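PDB 6ZMV: muramidase from Trichobolus zukalii, which probably hydrolyses the beta-1,4 glycosidic bonds of bacterial peptidoglycan, as a fungal lysozyme of glycoside hydrolase family 25. Local coordinates for residues H60-A65 with G92-E97. Residues are numbered along the deposited sequence; the frame is centred on the assembly and turned at random. Where two conformers were deposited one is given.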
loop_
_atom_site.group_PDB
_atom_site.type_symbol
_atom_site.label_atom_id
_atom_site.label_comp_id
_atom_site.label_asym_id
_atom_site.label_seq_id
_atom_site.Cartn_x
_atom_site.Cartn_y
_atom_site.Cartn_z
ATOM N N HIS A 60 2.245 4.003 3.746
ATOM C CA HIS A 60 3.450 4.754 4.104
ATOM C C HIS A 60 4.330 4.969 2.883
ATOM O O HIS A 60 4.778 3.989 2.279
ATOM C CB HIS A 60 4.233 3.942 5.141
ATOM C CG HIS A 60 5.490 4.668 5.517
ATOM N ND1 HIS A 60 5.457 5.763 6.336
ATOM C CD2 HIS A 60 6.767 4.510 5.118
ATOM C CE1 HIS A 60 6.707 6.223 6.439
ATOM N NE2 HIS A 60 7.533 5.468 5.703
ATOM N N PHE A 61 4.575 6.229 2.542
ATOM C CA PHE A 61 5.522 6.571 1.481
ATOM C C PHE A 61 6.950 6.464 2.029
ATOM O O PHE A 61 7.376 7.293 2.824
ATOM C CB PHE A 61 5.158 7.946 0.919
ATOM C CG PHE A 61 5.916 8.356 -0.312
ATOM C CD1 PHE A 61 7.307 8.387 -0.365
ATOM C CD2 PHE A 61 5.207 8.835 -1.395
ATOM C CE1 PHE A 61 7.944 8.729 -1.535
ATOM C CE2 PHE A 61 5.862 9.222 -2.546
ATOM C CZ PHE A 61 7.213 9.197 -2.597
ATOM N N ALA A 62 7.666 5.434 1.663
ATOM C CA ALA A 62 9.002 5.140 2.204
ATOM C C ALA A 62 9.975 6.224 1.761
ATOM O O ALA A 62 10.047 6.614 0.585
ATOM C CB ALA A 62 9.508 3.801 1.699
ATOM N N ARG A 63 10.863 6.592 2.686
ATOM C CA ARG A 63 12.048 7.430 2.369
ATOM C C ARG A 63 13.277 6.756 2.933
ATOM O O ARG A 63 13.706 7.043 4.043
ATOM C CB ARG A 63 11.825 8.834 2.911
ATOM C CG ARG A 63 10.700 9.639 2.260
ATOM C CD ARG A 63 11.118 10.180 0.905
ATOM N NE ARG A 63 10.192 10.997 0.205
ATOM C CZ ARG A 63 10.212 11.276 -1.091
ATOM N NH1 ARG A 63 11.161 10.819 -1.917
ATOM N NH2 ARG A 63 9.233 12.048 -1.522
ATOM N N PRO A 64 13.775 5.708 2.269
ATOM C CA PRO A 64 14.813 4.892 2.903
ATOM C C PRO A 64 16.123 5.611 3.227
ATOM O O PRO A 64 16.851 5.086 4.026
ATOM C CB PRO A 64 15.015 3.750 1.881
ATOM C CG PRO A 64 13.707 3.660 1.170
ATOM C CD PRO A 64 13.279 5.111 0.997
ATOM N N ALA A 65 16.426 6.734 2.583
ATOM C CA ALA A 65 17.660 7.465 2.924
ATOM C C ALA A 65 17.494 8.237 4.222
ATOM O O ALA A 65 18.518 8.683 4.705
ATOM C CB ALA A 65 18.010 8.401 1.796
ATOM N N GLY A 92 -1.569 -2.587 6.499
ATOM C CA GLY A 92 -0.935 -1.379 6.011
ATOM C C GLY A 92 -0.054 -1.665 4.801
ATOM O O GLY A 92 0.508 -2.756 4.681
ATOM N N MET A 93 0.091 -0.678 3.919
ATOM C CA MET A 93 0.849 -0.816 2.654
ATOM C C MET A 93 2.130 0.031 2.696
ATOM O O MET A 93 2.071 1.246 2.974
ATOM C CB MET A 93 -0.054 -0.443 1.466
ATOM C CG MET A 93 0.636 -0.621 0.159
ATOM S SD MET A 93 -0.477 -0.236 -1.235
ATOM C CE MET A 93 -0.160 1.500 -1.436
ATOM N N LEU A 94 3.253 -0.616 2.432
ATOM C CA LEU A 94 4.554 0.024 2.252
ATOM C C LEU A 94 4.714 0.466 0.813
ATOM O O LEU A 94 4.731 -0.389 -0.080
ATOM C CB LEU A 94 5.663 -0.943 2.627
ATOM C CG LEU A 94 7.077 -0.443 2.438
ATOM C CD1 LEU A 94 7.395 0.805 3.221
ATOM C CD2 LEU A 94 8.077 -1.494 2.738
ATOM N N ASP A 95 4.752 1.760 0.564
ATOM C CA ASP A 95 4.769 2.349 -0.794
ATOM C C ASP A 95 6.200 2.659 -1.229
ATOM O O ASP A 95 6.774 3.629 -0.771
ATOM C CB ASP A 95 3.905 3.622 -0.811
ATOM C CG ASP A 95 4.004 4.428 -2.086
ATOM O OD1 ASP A 95 4.646 3.941 -3.029
ATOM O OD2 ASP A 95 3.479 5.558 -2.121
ATOM N N MET A 96 6.753 1.829 -2.105
ATOM C CA MET A 96 8.107 2.029 -2.642
ATOM C C MET A 96 7.988 2.778 -3.973
ATOM O O MET A 96 7.292 2.364 -4.906
ATOM C CB MET A 96 8.809 0.687 -2.844
ATOM C CG MET A 96 8.888 -0.167 -1.610
ATOM S SD MET A 96 9.428 0.592 -0.095
ATOM C CE MET A 96 11.097 1.098 -0.486
ATOM N N GLU A 97 8.675 3.890 -4.058
ATOM C CA GLU A 97 8.546 4.868 -5.155
ATOM C C GLU A 97 9.944 5.238 -5.636
ATOM O O GLU A 97 10.903 5.185 -4.812
ATOM C CB GLU A 97 7.946 6.173 -4.617
ATOM C CG GLU A 97 6.538 6.083 -4.096
ATOM C CD GLU A 97 5.518 6.178 -5.192
ATOM O OE1 GLU A 97 4.490 5.504 -5.019
ATOM O OE2 GLU A 97 5.743 6.874 -6.216
HETATM O O HOH W 1 9.148 5.080 -1.558
#
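Parallel strands 55-61 and 93-95 of the family 25 barrel meet here, with His60 beside Leu94 and Phe61 beside Asp95. His60 N donates to Met93 O (2.9 Å), and His60 O accepts from Asp95 N (2.8 Å). Ala62 N reaches Asp95 O at 3.2 Å. Beyond the last bridge a water takes over: it donates to Ala62 O and Asp95 O and accepts from Glu97 N. Helix 69-78 links the strands as a beta-alpha-beta unit of the TIM-barrel type. Asp95 at the C-terminal end of strand 93-95 and Glu97 just past it form the D-x-E pattern probably used in catalysis by this family. Glu97 OE1 hydrogen-bonds a glycerol, probably from the crystallisation liquor. Glu97 CG lies over one face of the Phe61 ring, 3.5 Å from CZ, a CH-pi contact. Phe61 CG is anti to its backbone N (chi1 -172°), which puts the ring under the Glu97 chain. An alanine here would probably remove the surface under that chain and let its carboxylate turn more freely. Past the strand ends, Ala62 CB packs on Met96 SD (3.7 Å) and on Leu94 CD1, against Trp115 of helix 109-127.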